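Local structure of acyl-CoA dehydrogenase (Geobacillus kaustophilus, 2PG0) at residues A333-A338 against Y359-P363; N140-T144 against N155-T159; Q317-E321 against I378-Q382. The protein probably catalyses the FAD-dependent alpha-beta dehydrogenation of acyl chains carried as thioesters. All coordinates share one frame. Residue numbers count along the deposited sequence, not the author numbering.

How the contacts relate
The three contacts illustrate how one flavoenzyme is built from different kinds of packing. Contacts 1 and 3 both belong to the C-terminal helical domain and share helix 319-343: contact 3 sets its first turn against helix 372-382, while contact 1 uses a later part of it, against the end of helix 354-361. Their centres are 25 Å apart. Contact 2 lies in the beta-rich middle domain, its centre 31 Å from that of contact 1 and 28 Å from that of contact 3. None touches another. Contact 2 comes nearest a bound FAD, with the side chain of Lys158 about 6 Å away, against about 9 Å for Lys334 and 11 Å for Ile378.

Contact 1. Residues A333-A338 against Y359-P363; sequences AKRVAA and YRDIP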
loop_
_atom_site.group_PDB
_atom_site.type_symbol
_atom_site.label_atom_id
_atom_site.label_comp_id
_atom_site.label_asym_id
_atom_site.label_seq_id
_atom_site.Cartn_x
_atom_site.Cartn_y
_atom_site.Cartn_z
ATOM N N ALA A 333 -8.898 -4.045 -9.551
ATOM C CA ALA A 333 -10.245 -3.558 -9.820
ATOM C C ALA A 333 -10.934 -3.138 -8.519
ATOM O O ALA A 333 -11.681 -2.159 -8.492
ATOM C CB ALA A 333 -11.048 -4.609 -10.573
ATOM N N LYS A 334 -10.653 -3.861 -7.432
ATOM C CA LYS A 334 -11.145 -3.479 -6.106
ATOM C C LYS A 334 -10.610 -2.111 -5.685
ATOM O O LYS A 334 -11.354 -1.293 -5.150
ATOM C CB LYS A 334 -10.808 -4.560 -5.068
ATOM C CG LYS A 334 -11.739 -5.773 -5.135
ATOM C CD LYS A 334 -11.149 -7.007 -4.431
ATOM C CE LYS A 334 -10.980 -6.811 -2.938
ATOM N NZ LYS A 334 -10.203 -7.964 -2.342
ATOM N N ARG A 335 -9.328 -1.862 -5.961
ATOM C CA ARG A 335 -8.705 -0.584 -5.628
ATOM C C ARG A 335 -9.296 0.534 -6.475
ATOM O O ARG A 335 -9.568 1.620 -5.981
ATOM C CB ARG A 335 -7.187 -0.639 -5.830
ATOM C CG ARG A 335 -6.462 -1.516 -4.817
ATOM C CD ARG A 335 -4.961 -1.208 -4.809
ATOM N NE ARG A 335 -4.330 -1.446 -6.104
ATOM C CZ ARG A 335 -3.965 -2.642 -6.565
ATOM N NH1 ARG A 335 -4.162 -3.734 -5.840
ATOM N NH2 ARG A 335 -3.389 -2.749 -7.755
ATOM N N VAL A 336 -9.482 0.258 -7.759
ATOM C CA VAL A 336 -10.193 1.181 -8.640
ATOM C C VAL A 336 -11.571 1.549 -8.075
ATOM O O VAL A 336 -11.917 2.723 -8.012
ATOM C CB VAL A 336 -10.275 0.626 -10.084
ATOM C CG1 VAL A 336 -11.261 1.448 -10.936
ATOM C CG2 VAL A 336 -8.875 0.616 -10.713
ATOM N N ALA A 337 -12.339 0.546 -7.645
ATOM C CA ALA A 337 -13.680 0.768 -7.121
ATOM C C ALA A 337 -13.669 1.677 -5.886
ATOM O O ALA A 337 -14.496 2.579 -5.776
ATOM C CB ALA A 337 -14.360 -0.569 -6.812
ATOM N N ALA A 338 -12.717 1.447 -4.977
ATOM C CA ALA A 338 -12.581 2.254 -3.763
ATOM C C ALA A 338 -12.253 3.714 -4.080
ATOM O O ALA A 338 -12.812 4.632 -3.467
ATOM C CB ALA A 338 -11.513 1.654 -2.827
ATOM N N TYR A 359 -19.254 -0.869 -7.446
ATOM C CA TYR A 359 -18.493 -1.045 -6.199
ATOM C C TYR A 359 -18.927 -2.299 -5.430
ATOM O O TYR A 359 -18.082 -3.065 -4.966
ATOM C CB TYR A 359 -18.618 0.205 -5.316
ATOM C CG TYR A 359 -17.949 0.087 -3.956
ATOM C CD1 TYR A 359 -16.660 0.592 -3.753
ATOM C CD2 TYR A 359 -18.610 -0.504 -2.879
ATOM C CE1 TYR A 359 -16.042 0.504 -2.507
ATOM C CE2 TYR A 359 -18.008 -0.598 -1.630
ATOM C CZ TYR A 359 -16.720 -0.097 -1.453
ATOM O OH TYR A 359 -16.109 -0.178 -0.221
ATOM N N ARG A 360 -20.238 -2.499 -5.295
ATOM C CA ARG A 360 -20.770 -3.683 -4.600
ATOM C C ARG A 360 -20.490 -4.981 -5.356
ATOM O O ARG A 360 -20.363 -6.038 -4.744
ATOM C CB ARG A 360 -22.279 -3.548 -4.357
ATOM C CG ARG A 360 -22.660 -2.544 -3.256
ATOM C CD ARG A 360 -24.144 -2.599 -2.920
ATOM N NE ARG A 360 -24.963 -2.064 -4.010
ATOM C CZ ARG A 360 -25.548 -2.801 -4.948
ATOM N NH1 ARG A 360 -25.420 -4.124 -4.941
ATOM N NH2 ARG A 360 -26.262 -2.206 -5.901
ATOM N N ASP A 361 -20.387 -4.889 -6.681
ATOM C CA ASP A 361 -20.235 -6.069 -7.542
ATOM C C ASP A 361 -18.806 -6.623 -7.569
ATOM O O ASP A 361 -18.597 -7.835 -7.667
ATOM C CB ASP A 361 -20.706 -5.760 -8.975
ATOM C CG ASP A 361 -22.235 -5.711 -9.103
ATOM O OD1 ASP A 361 -22.929 -5.941 -8.091
ATOM O OD2 ASP A 361 -22.745 -5.448 -10.228
ATOM N N ILE A 362 -17.824 -5.736 -7.458
ATOM C CA ILE A 362 -16.435 -6.132 -7.697
ATOM C C ILE A 362 -15.763 -7.071 -6.672
ATOM O O ILE A 362 -15.004 -7.944 -7.083
ATOM C CB ILE A 362 -15.518 -4.905 -8.031
ATOM C CG1 ILE A 362 -14.187 -5.364 -8.660
ATOM C CG2 ILE A 362 -15.324 -3.982 -6.811
ATOM C CD1 ILE A 362 -14.368 -6.060 -10.017
ATOM N N PRO A 363 -16.024 -6.900 -5.356
ATOM C CA PRO A 363 -15.093 -7.564 -4.422
ATOM C C PRO A 363 -15.151 -9.093 -4.419
ATOM O O PRO A 363 -14.164 -9.757 -4.043
ATOM C CB PRO A 363 -15.469 -6.972 -3.060
ATOM C CG PRO A 363 -16.869 -6.529 -3.197
ATOM C CD PRO A 363 -17.083 -6.159 -4.642
HETATM O O HOH W 1 -12.698 -9.559 -1.689
#
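Close helix packing commonly relies on small residues that leave room for large ones, and here two alanines do so. Ala333 and Ala337, one turn apart on helix 319-343, direct their CB atoms toward 359-363, and Ile362 fills the shallow hollow left by their small side chains. Its CD1 meets Ala333 CB at 3.7 Å, and its CG2 meets Ala337 CB at 3.5 Å, so the branched side chain spans both methyls. Beside Ile362 the Tyr359 ring turns its edge to the helix: CD1 lies 3.6 Å from Ala337 O and CE1 4.1 Å from Ala338 CA. At the other end, Lys334 CG rests 3.9 Å from Pro363 CA. The Lys334 amino group forms a salt bridge with Glu331, while a water joins Lys334 NZ (3.0 Å) to Pro363 O (2.8 Å). Helix 237-273 also meets Ala333 and Ile362, and Met341 of a second subunit packs on Pro363. The chemistry implies an interface held mainly by apolar fit, its polar link between the segments running through a water.

Contact 2. Residues N140-T144 against N155-T159; sequences NISTT and NGQKT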
loop_
_atom_site.group_PDB
_atom_site.type_symbol
_atom_site.label_atom_id
_atom_site.label_comp_id
_atom_site.label_asym_id
_atom_site.label_seq_id
_atom_site.Cartn_x
_atom_site.Cartn_y
_atom_site.Cartn_z
ATOM N N ASN A 140 -11.789 -32.053 -0.411
ATOM C CA ASN A 140 -12.511 -32.421 0.810
ATOM C C ASN A 140 -14.043 -32.342 0.706
ATOM O O ASN A 140 -14.746 -32.389 1.719
ATOM C CB ASN A 140 -12.010 -31.569 1.988
ATOM C CG ASN A 140 -12.399 -32.142 3.337
ATOM O OD1 ASN A 140 -12.280 -33.347 3.572
ATOM N ND2 ASN A 140 -12.870 -31.279 4.234
ATOM N N ILE A 141 -14.562 -32.222 -0.515
ATOM C CA ILE A 141 -16.016 -32.261 -0.739
ATOM C C ILE A 141 -16.589 -33.607 -0.286
ATOM O O ILE A 141 -15.895 -34.625 -0.341
ATOM C CB ILE A 141 -16.391 -31.984 -2.218
ATOM C CG1 ILE A 141 -15.674 -32.952 -3.169
ATOM C CG2 ILE A 141 -16.112 -30.519 -2.574
ATOM C CD1 ILE A 141 -16.272 -32.997 -4.579
ATOM N N SER A 142 -17.835 -33.615 0.175
ATOM C CA SER A 142 -18.410 -34.838 0.723
ATOM C C SER A 142 -19.717 -35.307 0.069
ATOM O O SER A 142 -20.299 -36.313 0.495
ATOM C CB SER A 142 -18.558 -34.720 2.243
ATOM O OG SER A 142 -19.491 -33.714 2.589
ATOM N N THR A 143 -20.169 -34.599 -0.970
ATOM C CA THR A 143 -21.313 -35.068 -1.767
ATOM C C THR A 143 -20.962 -36.438 -2.345
ATOM O O THR A 143 -19.918 -36.598 -2.967
ATOM C CB THR A 143 -21.707 -34.069 -2.902
ATOM O OG1 THR A 143 -22.151 -32.834 -2.323
ATOM C CG2 THR A 143 -22.840 -34.635 -3.767
ATOM N N THR A 144 -21.827 -37.423 -2.107
ATOM C CA THR A 144 -21.580 -38.782 -2.570
ATOM C C THR A 144 -22.511 -39.183 -3.709
ATOM O O THR A 144 -23.652 -38.725 -3.791
ATOM C CB THR A 144 -21.733 -39.827 -1.433
ATOM O OG1 THR A 144 -23.059 -39.767 -0.902
ATOM C CG2 THR A 144 -20.728 -39.569 -0.318
ATOM N N ASN A 155 -26.222 -37.784 -2.750
ATOM C CA ASN A 155 -26.524 -37.145 -1.485
ATOM C C ASN A 155 -25.497 -36.070 -1.177
ATOM O O ASN A 155 -24.295 -36.321 -1.221
ATOM C CB ASN A 155 -26.567 -38.179 -0.363
ATOM C CG ASN A 155 -27.861 -38.949 -0.344
ATOM O OD1 ASN A 155 -28.895 -38.432 0.071
ATOM N ND2 ASN A 155 -27.811 -40.202 -0.790
ATOM N N GLY A 156 -25.971 -34.870 -0.878
ATOM C CA GLY A 156 -25.058 -33.773 -0.589
ATOM C C GLY A 156 -25.679 -32.416 -0.807
ATOM O O GLY A 156 -26.867 -32.301 -1.102
ATOM N N GLN A 157 -24.860 -31.386 -0.642
ATOM C CA GLN A 157 -25.311 -30.013 -0.753
ATOM C C GLN A 157 -24.204 -29.222 -1.425
ATOM O O GLN A 157 -23.019 -29.401 -1.124
ATOM C CB GLN A 157 -25.632 -29.446 0.633
ATOM C CG GLN A 157 -26.141 -28.007 0.651
ATOM C CD GLN A 157 -26.533 -27.539 2.048
ATOM O OE1 GLN A 157 -26.833 -28.349 2.922
ATOM N NE2 GLN A 157 -26.551 -26.226 2.252
ATOM N N LYS A 158 -24.608 -28.378 -2.369
ATOM C CA LYS A 158 -23.695 -27.494 -3.072
ATOM C C LYS A 158 -24.125 -26.068 -2.800
ATOM O O LYS A 158 -25.311 -25.796 -2.634
ATOM C CB LYS A 158 -23.698 -27.791 -4.577
ATOM C CG LYS A 158 -23.192 -29.189 -4.943
ATOM C CD LYS A 158 -21.708 -29.332 -4.662
ATOM C CE LYS A 158 -21.173 -30.677 -5.093
ATOM N NZ LYS A 158 -19.768 -30.864 -4.619
ATOM N N THR A 159 -23.163 -25.154 -2.749
ATOM C CA THR A 159 -23.450 -23.805 -2.288
ATOM C C THR A 159 -22.856 -22.762 -3.239
ATOM O O THR A 159 -21.877 -23.041 -3.935
ATOM C CB THR A 159 -22.945 -23.608 -0.836
ATOM O OG1 THR A 159 -23.345 -22.320 -0.339
ATOM C CG2 THR A 159 -21.450 -23.721 -0.784
HETATM O O HOH W 2 -22.318 -31.997 0.870
HETATM O O HOH W 3 -25.285 -41.148 -1.978
#
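Where a loop turns into a strand, side-chain packing can come before backbone pairing, and 140-144 is an example. Ile141 makes the first approach, its CD1 4.1 Å from Lys158 NZ. That amino group is salt-bridged to Glu131 and donates to the carbonyls of Met129 and Ala173; the Lys158 side chain lies near FAD-binding Met129 and Thr130. Ser142 stays at the margin, its backbone N hydrogen-bonded to Glu131 OE1. Thr143 is the most covered residue of the contact (71 Å²). Its CA makes a CA-H...O contact with Asn155 O at 3.3 Å, and its OG1 sits 3.5 Å from Gly156 CA, where a Gly156 side chain would sit; at phi 157° and psi -176° a CB would also jam against Asn155 O, so these angles alone demand glycine. Thr143 OG1 is hydrogen-bonded to Glu131, and a water that donates weakly to it, at 3.3 Å, accepts from Gln157 N at 3.0 Å. With Thr144 regular pairing begins: Thr144 N donates to Asn155 O (2.8 Å), and Asn155 N to Thr144 O (2.9 Å). Both side chains lie on the same face, where a second water links Thr144 OG1 (2.8 Å) to Asn155 ND2 (2.9 Å); Asn155 OD1 accepts from Asp222 N. This hydrogen-bonded pair opens the antiparallel beta hairpin of strands 144-148 and 151-161, part of the middle beta domain of acyl-CoA dehydrogenases.

Contact 3. Residues Q317-E321 against I378-Q382; sequences QIVTE and IIARQ
In the C-terminal helical domain of the acyl-CoA dehydrogenase fold, the start of one helix packs against the last turn of another. Segment 317-321 enters as a loop, places Ile318 (phi/psi -130°/51°) at the N-cap and is helical from Val319; 378-382 is helical throughout and ends helix 372-382. The backbones come closest at Thr320 and Ile379, whose CA atoms are 5.6 Å apart. Thr320, Gln382 and Val319 bury most of the surface. Val319 (chi1 t) points its CB toward the partner and sets CG1 3.9 Å from CG2 of Ile378 (chi1 m, chi2 t), an apolar contact. Ile379 brings CG1 to 4.2 Å from Thr320 O. Gln382, whose N donates to Ile378 O (3.0 Å), folds back with chi1 and chi2 both m and chi3 near 112°, bringing NE2 beside Thr320 OG1 (chi1 m) and 4.3 Å from Val319 CB. Gln382 CB lies 3.2 Å from Thr320 OG1, and Gln382 NE2 donates a hydrogen bond to that same OG1 at 3.2 Å (N-H...O 152°).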
loop_
_atom_site.group_PDB
_atom_site.type_symbol
_atom_site.label_atom_id
_atom_site.label_comp_id
_atom_site.label_asym_id
_atom_site.label_seq_id
_atom_site.Cartn_x
_atom_site.Cartn_y
_atom_site.Cartn_z
ATOM N N GLN A 317 0.123 -24.036 -22.172
ATOM C CA GLN A 317 -0.221 -24.247 -20.771
ATOM C C GLN A 317 0.349 -23.089 -19.959
ATOM O O GLN A 317 1.576 -22.965 -19.826
ATOM C CB GLN A 317 0.357 -25.586 -20.286
ATOM C CG GLN A 317 -0.300 -26.152 -19.024
ATOM C CD GLN A 317 0.639 -27.032 -18.206
ATOM O OE1 GLN A 317 1.426 -27.814 -18.756
ATOM N NE2 GLN A 317 0.556 -26.910 -16.880
ATOM N N ILE A 318 -0.540 -22.250 -19.424
ATOM C CA ILE A 318 -0.155 -21.030 -18.692
ATOM C C ILE A 318 -0.842 -20.896 -17.318
ATOM O O ILE A 318 -1.429 -19.863 -16.980
ATOM C CB ILE A 318 -0.359 -19.757 -19.559
ATOM C CG1 ILE A 318 -1.658 -19.875 -20.366
ATOM C CG2 ILE A 318 0.853 -19.549 -20.490
ATOM C CD1 ILE A 318 -2.130 -18.609 -20.985
ATOM N N VAL A 319 -0.740 -21.964 -16.533
ATOM C CA VAL A 319 -1.290 -22.032 -15.182
ATOM C C VAL A 319 -0.811 -20.863 -14.305
ATOM O O VAL A 319 -1.615 -20.209 -13.628
ATOM C CB VAL A 319 -0.932 -23.404 -14.527
ATOM C CG1 VAL A 319 -1.409 -23.473 -13.085
ATOM C CG2 VAL A 319 -1.537 -24.552 -15.344
ATOM N N THR A 320 0.494 -20.600 -14.336
ATOM C CA THR A 320 1.082 -19.521 -13.528
ATOM C C THR A 320 0.536 -18.155 -13.924
ATOM O O THR A 320 0.087 -17.384 -13.077
ATOM C CB THR A 320 2.616 -19.504 -13.652
ATOM O OG1 THR A 320 3.134 -20.770 -13.223
ATOM C CG2 THR A 320 3.220 -18.394 -12.792
ATOM N N GLU A 321 0.564 -17.874 -15.223
ATOM C CA GLU A 321 0.232 -16.551 -15.721
ATOM C C GLU A 321 -1.249 -16.204 -15.534
ATOM O O GLU A 321 -1.591 -15.055 -15.254
ATOM C CB GLU A 321 0.674 -16.405 -17.184
ATOM C CG GLU A 321 2.192 -16.449 -17.385
ATOM C CD GLU A 321 2.794 -17.859 -17.433
ATOM O OE1 GLU A 321 2.067 -18.873 -17.295
ATOM O OE2 GLU A 321 4.031 -17.949 -17.600
ATOM N N ILE A 378 -0.849 -21.319 -5.737
ATOM C CA ILE A 378 -0.529 -21.938 -7.024
ATOM C C ILE A 378 0.754 -21.343 -7.593
ATOM O O ILE A 378 1.636 -22.079 -8.059
ATOM C CB ILE A 378 -1.724 -21.820 -8.026
ATOM C CG1 ILE A 378 -2.886 -22.704 -7.563
ATOM C CG2 ILE A 378 -1.297 -22.189 -9.454
ATOM C CD1 ILE A 378 -4.225 -22.349 -8.197
ATOM N N ILE A 379 0.879 -20.016 -7.527
ATOM C CA ILE A 379 2.071 -19.349 -8.047
ATOM C C ILE A 379 3.328 -19.827 -7.303
ATOM O O ILE A 379 4.330 -20.158 -7.932
ATOM C CB ILE A 379 1.944 -17.803 -8.002
ATOM C CG1 ILE A 379 0.850 -17.328 -8.968
ATOM C CG2 ILE A 379 3.294 -17.115 -8.348
ATOM C CD1 ILE A 379 0.304 -15.925 -8.642
ATOM N N ALA A 380 3.256 -19.856 -5.972
ATOM C CA ALA A 380 4.388 -20.276 -5.136
ATOM C C ALA A 380 4.813 -21.710 -5.476
ATOM O O ALA A 380 6.006 -22.010 -5.559
ATOM C CB ALA A 380 4.040 -20.150 -3.668
ATOM N N ARG A 381 3.828 -22.577 -5.702
ATOM C CA ARG A 381 4.094 -23.959 -6.093
ATOM C C ARG A 381 4.861 -24.006 -7.414
ATOM O O ARG A 381 5.825 -24.758 -7.545
ATOM C CB ARG A 381 2.791 -24.764 -6.188
ATOM C CG ARG A 381 3.016 -26.258 -6.370
ATOM C CD ARG A 381 1.715 -27.014 -6.582
ATOM N NE ARG A 381 1.980 -28.431 -6.835
ATOM C CZ ARG A 381 2.222 -28.955 -8.036
ATOM N NH1 ARG A 381 2.219 -28.192 -9.126
ATOM N NH2 ARG A 381 2.457 -30.258 -8.151
ATOM N N GLN A 382 4.441 -23.190 -8.378
ATOM C CA GLN A 382 5.101 -23.118 -9.691
ATOM C C GLN A 382 6.491 -22.464 -9.632
ATOM O O GLN A 382 7.316 -22.665 -10.524
ATOM C CB GLN A 382 4.211 -22.381 -10.700
ATOM C CG GLN A 382 2.820 -22.994 -10.905
ATOM C CD GLN A 382 2.826 -24.209 -11.812
ATOM O OE1 GLN A 382 2.585 -25.330 -11.364
ATOM N NE2 GLN A 382 3.100 -23.992 -13.098
#